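Local coordinates for protein dihydrodipicolinate synthase (Rhodopseudomonas palustris, PDB 3DZ1) that probably acts as a 4-hydroxy-tetrahydrodipicolinate synthase, a pyruvate-dependent TIM-barrel lyase of the DapA family associated with lysine biosynthesis, at residues 204-216 against 229-242. Numbering follows the deposited sequence.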
loop_
_atom_site.group_PDB
_atom_site.type_symbol
_atom_site.label_atom_id
_atom_site.label_comp_id
_atom_site.label_asym_id
_atom_site.label_seq_id
_atom_site.Cartn_x
_atom_site.Cartn_y
_atom_site.Cartn_z
ATOM N N PHE A 204 -11.739 17.945 -12.750
ATOM C CA PHE A 204 -10.948 18.867 -13.566
ATOM C C PHE A 204 -11.408 18.967 -15.020
ATOM O O PHE A 204 -10.647 19.397 -15.889
ATOM C CB PHE A 204 -9.466 18.473 -13.537
ATOM C CG PHE A 204 -8.763 18.889 -12.280
ATOM C CD1 PHE A 204 -8.933 18.171 -11.099
ATOM C CD2 PHE A 204 -7.984 20.040 -12.261
ATOM C CE1 PHE A 204 -8.342 18.596 -9.915
ATOM C CE2 PHE A 204 -7.386 20.475 -11.082
ATOM C CZ PHE A 204 -7.567 19.749 -9.905
ATOM N N LEU A 205 -12.655 18.598 -15.286
ATOM C CA LEU A 205 -13.169 18.633 -16.653
ATOM C C LEU A 205 -13.006 19.977 -17.358
ATOM O O LEU A 205 -12.735 20.027 -18.565
ATOM C CB LEU A 205 -14.645 18.228 -16.679
ATOM C CG LEU A 205 -15.216 18.069 -18.093
ATOM C CD1 LEU A 205 -14.423 17.012 -18.855
ATOM C CD2 LEU A 205 -16.685 17.684 -18.011
ATOM N N ASP A 206 -13.167 21.067 -16.614
ATOM C CA ASP A 206 -13.054 22.387 -17.210
ATOM C C ASP A 206 -11.709 22.598 -17.894
ATOM O O ASP A 206 -11.655 23.028 -19.048
ATOM C CB ASP A 206 -13.324 23.477 -16.158
ATOM C CG ASP A 206 -12.383 23.414 -14.966
ATOM O OD1 ASP A 206 -11.859 22.329 -14.641
ATOM O OD2 ASP A 206 -12.185 24.467 -14.326
ATOM N N PHE A 207 -10.625 22.269 -17.202
ATOM C CA PHE A 207 -9.301 22.445 -17.779
ATOM C C PHE A 207 -8.873 21.269 -18.647
ATOM O O PHE A 207 -8.066 21.429 -19.557
ATOM C CB PHE A 207 -8.281 22.709 -16.668
ATOM C CG PHE A 207 -8.397 24.084 -16.063
ATOM C CD1 PHE A 207 -8.132 25.218 -16.829
ATOM C CD2 PHE A 207 -8.795 24.251 -14.740
ATOM C CE1 PHE A 207 -8.267 26.495 -16.288
ATOM C CE2 PHE A 207 -8.932 25.525 -14.190
ATOM C CZ PHE A 207 -8.666 26.649 -14.967
ATOM N N GLU A 208 -9.418 20.088 -18.378
ATOM C CA GLU A 208 -9.070 18.922 -19.174
ATOM C C GLU A 208 -9.492 19.139 -20.625
ATOM O O GLU A 208 -8.794 18.725 -21.548
ATOM C CB GLU A 208 -9.731 17.668 -18.597
ATOM C CG GLU A 208 -9.016 17.140 -17.362
ATOM C CD GLU A 208 -9.861 16.182 -16.557
ATOM O OE1 GLU A 208 -9.284 15.437 -15.735
ATOM O OE2 GLU A 208 -11.097 16.181 -16.739
HETATM N N MSE A 209 -10.624 19.803 -20.823
HETATM C CA MSE A 209 -11.092 20.078 -22.174
HETATM C C MSE A 209 -10.122 21.050 -22.843
HETATM O O MSE A 209 -9.801 20.903 -24.025
HETATM C CB MSE A 209 -12.501 20.678 -22.158
HETATM C CG MSE A 209 -13.599 19.708 -21.729
HETATM SE SE MSE A 209 -13.581 17.991 -22.659
HETATM C CE MSE A 209 -13.797 18.627 -24.484
ATOM N N GLU A 210 -9.645 22.034 -22.084
ATOM C CA GLU A 210 -8.707 23.011 -22.629
ATOM C C GLU A 210 -7.382 22.353 -23.025
ATOM O O GLU A 210 -6.741 22.755 -24.004
ATOM C CB GLU A 210 -8.460 24.133 -21.613
ATOM C CG GLU A 210 -9.731 24.880 -21.216
ATOM C CD GLU A 210 -9.470 26.095 -20.344
ATOM O OE1 GLU A 210 -8.303 26.319 -19.956
ATOM O OE2 GLU A 210 -10.439 26.824 -20.042
ATOM N N ARG A 211 -6.970 21.342 -22.267
ATOM C CA ARG A 211 -5.724 20.641 -22.561
ATOM C C ARG A 211 -5.816 19.808 -23.834
ATOM O O ARG A 211 -4.794 19.452 -24.424
ATOM C CB ARG A 211 -5.333 19.727 -21.402
ATOM C CG ARG A 211 -4.978 20.465 -20.125
ATOM C CD ARG A 211 -3.825 21.420 -20.349
ATOM N NE ARG A 211 -3.403 22.049 -19.101
ATOM C CZ ARG A 211 -2.183 21.936 -18.587
ATOM N NH1 ARG A 211 -1.261 21.216 -19.215
ATOM N NH2 ARG A 211 -1.887 22.544 -17.448
ATOM N N GLY A 212 -7.032 19.479 -24.251
ATOM C CA GLY A 212 -7.181 18.699 -25.463
ATOM C C GLY A 212 -7.943 17.394 -25.344
ATOM O O GLY A 212 -7.928 16.586 -26.276
ATOM N N ALA A 213 -8.598 17.166 -24.211
ATOM C CA ALA A 213 -9.374 15.939 -24.047
ATOM C C ALA A 213 -10.512 15.989 -25.062
ATOM O O ALA A 213 -10.929 17.072 -25.475
ATOM C CB ALA A 213 -9.934 15.846 -22.631
ATOM N N ASP A 214 -11.013 14.823 -25.461
ATOM C CA ASP A 214 -12.098 14.749 -26.437
ATOM C C ASP A 214 -13.462 14.865 -25.785
ATOM O O ASP A 214 -14.459 15.160 -26.448
ATOM C CB ASP A 214 -12.028 13.430 -27.211
ATOM C CG ASP A 214 -10.832 13.364 -28.119
ATOM O OD1 ASP A 214 -10.717 14.236 -29.006
ATOM O OD2 ASP A 214 -10.007 12.448 -27.950
ATOM N N GLY A 215 -13.504 14.628 -24.481
ATOM C CA GLY A 215 -14.763 14.706 -23.776
ATOM C C GLY A 215 -14.682 14.115 -22.389
ATOM O O GLY A 215 -13.601 14.026 -21.792
ATOM N N ALA A 216 -15.831 13.693 -21.879
ATOM C CA ALA A 216 -15.902 13.134 -20.538
ATOM C C ALA A 216 -16.609 11.789 -20.455
ATOM O O ALA A 216 -17.538 11.508 -21.215
ATOM C CB ALA A 216 -16.616 14.123 -19.619
ATOM N N VAL A 229 -21.117 21.488 -20.842
ATOM C CA VAL A 229 -19.771 21.934 -20.490
ATOM C C VAL A 229 -18.808 21.504 -21.599
ATOM O O VAL A 229 -17.947 22.278 -22.025
ATOM C CB VAL A 229 -19.289 21.325 -19.152
ATOM C CG1 VAL A 229 -17.804 21.610 -18.958
ATOM C CG2 VAL A 229 -20.087 21.906 -17.999
ATOM N N VAL A 230 -18.959 20.270 -22.067
ATOM C CA VAL A 230 -18.104 19.747 -23.134
ATOM C C VAL A 230 -18.343 20.539 -24.425
ATOM O O VAL A 230 -17.399 20.913 -25.131
ATOM C CB VAL A 230 -18.384 18.239 -23.376
ATOM C CG1 VAL A 230 -17.619 17.740 -24.596
ATOM C CG2 VAL A 230 -17.973 17.434 -22.144
ATOM N N LYS A 231 -19.608 20.802 -24.730
ATOM C CA LYS A 231 -19.946 21.557 -25.929
ATOM C C LYS A 231 -19.394 22.976 -25.885
ATOM O O LYS A 231 -18.789 23.446 -26.853
ATOM C CB LYS A 231 -21.462 21.607 -26.115
ATOM C CG LYS A 231 -22.075 20.285 -26.538
ATOM C CD LYS A 231 -23.572 20.430 -26.751
ATOM C CE LYS A 231 -24.176 19.176 -27.361
ATOM N NZ LYS A 231 -25.641 19.341 -27.561
ATOM N N LEU A 232 -19.606 23.662 -24.767
ATOM C CA LEU A 232 -19.118 25.027 -24.621
ATOM C C LEU A 232 -17.604 25.073 -24.712
ATOM O O LEU A 232 -17.038 25.997 -25.302
ATOM C CB LEU A 232 -19.575 25.620 -23.286
ATOM C CG LEU A 232 -21.069 25.936 -23.169
ATOM C CD1 LEU A 232 -21.423 26.239 -21.715
ATOM C CD2 LEU A 232 -21.415 27.118 -24.080
ATOM N N SER A 233 -16.945 24.072 -24.132
ATOM C CA SER A 233 -15.492 24.016 -24.153
ATOM C C SER A 233 -14.976 23.862 -25.583
ATOM O O SER A 233 -14.037 24.553 -25.988
ATOM C CB SER A 233 -14.992 22.856 -23.292
ATOM O OG SER A 233 -15.418 23.002 -21.947
ATOM N N LYS A 234 -15.590 22.957 -26.340
ATOM C CA LYS A 234 -15.191 22.724 -27.727
ATOM C C LYS A 234 -15.449 23.962 -28.586
ATOM O O LYS A 234 -14.763 24.192 -29.589
ATOM C CB LYS A 234 -15.951 21.526 -28.309
ATOM C CG LYS A 234 -15.504 20.171 -27.771
ATOM C CD LYS A 234 -16.391 19.053 -28.314
ATOM C CE LYS A 234 -15.898 17.678 -27.890
ATOM N NZ LYS A 234 -14.591 17.339 -28.508
ATOM N N ALA A 235 -16.432 24.758 -28.183
ATOM C CA ALA A 235 -16.785 25.973 -28.913
ATOM C C ALA A 235 -15.882 27.155 -28.558
ATOM O O ALA A 235 -16.060 28.259 -29.080
ATOM C CB ALA A 235 -18.239 26.331 -28.647
ATOM N N GLY A 236 -14.922 26.933 -27.670
ATOM C CA GLY A 236 -14.021 28.006 -27.291
ATOM C C GLY A 236 -14.647 29.071 -26.404
ATOM O O GLY A 236 -14.052 30.124 -26.178
ATOM N N GLN A 237 -15.851 28.804 -25.910
ATOM C CA GLN A 237 -16.551 29.734 -25.032
ATOM C C GLN A 237 -16.065 29.484 -23.607
ATOM O O GLN A 237 -16.800 28.950 -22.771
ATOM C CB GLN A 237 -18.060 29.500 -25.116
ATOM C CG GLN A 237 -18.700 29.950 -26.423
ATOM C CD GLN A 237 -18.515 31.441 -26.671
ATOM O OE1 GLN A 237 -18.502 32.240 -25.734
ATOM N NE2 GLN A 237 -18.387 31.825 -27.936
ATOM N N ARG A 238 -14.824 29.883 -23.340
ATOM C CA ARG A 238 -14.198 29.675 -22.040
ATOM C C ARG A 238 -14.995 30.142 -20.823
ATOM O O ARG A 238 -15.189 29.377 -19.879
ATOM C CB ARG A 238 -12.809 30.324 -22.007
ATOM C CG ARG A 238 -11.887 29.688 -20.967
ATOM C CD ARG A 238 -10.533 30.382 -20.859
ATOM N NE ARG A 238 -9.586 29.562 -20.105
ATOM C CZ ARG A 238 -8.391 29.974 -19.692
ATOM N NH1 ARG A 238 -7.983 31.208 -19.950
ATOM N NH2 ARG A 238 -7.596 29.142 -19.029
ATOM N N ASP A 239 -15.443 31.393 -20.833
ATOM C CA ASP A 239 -16.193 31.910 -19.694
ATOM C C ASP A 239 -17.501 31.168 -19.480
ATOM O O ASP A 239 -17.842 30.838 -18.352
ATOM C CB ASP A 239 -16.467 33.410 -19.849
ATOM C CG ASP A 239 -15.197 34.248 -19.782
ATOM O OD1 ASP A 239 -14.174 33.743 -19.277
ATOM O OD2 ASP A 239 -15.223 35.420 -20.224
ATOM N N LEU A 240 -18.237 30.905 -20.555
ATOM C CA LEU A 240 -19.505 30.196 -20.428
ATOM C C LEU A 240 -19.277 28.784 -19.903
ATOM O O LEU A 240 -20.012 28.306 -19.035
ATOM C CB LEU A 240 -20.230 30.129 -21.777
ATOM C CG LEU A 240 -20.668 31.473 -22.364
ATOM C CD1 LEU A 240 -21.443 31.241 -23.653
ATOM C CD2 LEU A 240 -21.529 32.211 -21.358
ATOM N N ALA A 241 -18.259 28.123 -20.438
ATOM C CA ALA A 241 -17.930 26.769 -20.022
ATOM C C ALA A 241 -17.584 26.741 -18.537
ATOM O O ALA A 241 -18.119 25.925 -17.786
ATOM C CB ALA A 241 -16.761 26.236 -20.845
ATOM N N HIS A 242 -16.689 27.627 -18.114
ATOM C CA HIS A 242 -16.298 27.684 -16.706
ATOM C C HIS A 242 -17.418 28.158 -15.781
ATOM O O HIS A 242 -17.470 27.767 -14.616
ATOM C CB HIS A 242 -15.063 28.570 -16.540
ATOM C CG HIS A 242 -13.786 27.886 -16.910
ATOM N ND1 HIS A 242 -12.995 27.241 -15.983
ATOM C CD2 HIS A 242 -13.191 27.697 -18.112
ATOM C CE1 HIS A 242 -11.967 26.685 -16.599
ATOM N NE2 HIS A 242 -12.063 26.946 -17.891
HETATM O O HOH W 1 -13.414 27.016 -13.387
HETATM O O HOH W 2 -13.786 24.279 -20.191
HETATM O O HOH W 3 -12.242 18.320 -27.621
HETATM O O HOH W 4 -12.908 15.492 -30.132
#
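E210 is held by two side chains of helix 238-242. R238 grips the E210 carboxylate side-on, R238 NE to E210 OE2 at 2.9 Å and R238 NH2 to E210 OE1 at 3.1 Å, a salt bridge reached by a chain extended from CG to NE. H242 NE2 also donates to E210 OE2 (2.7 Å, N-H...O angle 155°), from the opposite face of the carboxylate plane to NE. R238 NH2 has a second carboxylate partner, E293 of the second subunit.

Among the rings, H242 CE1 lies 3.6 Å above one face of F207, off toward its rim, with the planes at 58°. Water links H242 ND1 to D206 OD2, which is salt-bridged to R253 of the second subunit.

Apolar contact centres on M209, a selenomethionine. M209 CB presses on S233 CB at 3.5 Å, and the bends at chi2 and chi3 bring M209 CE to V230 CG1 (3.9 Å). Beyond it, K234 NZ donates to D214 O (3.0 Å).

The axes of helix 205-211 and segment 229-234 approach to 9.6 Å at a crossing angle of -38°, joined in sequence through strand 215-218, in a beta-alpha-beta-alpha run of the TIM barrel; residues 238-242, beginning helix 238-255, run roughly antiparallel to helix 205-211 beside the subunit interface.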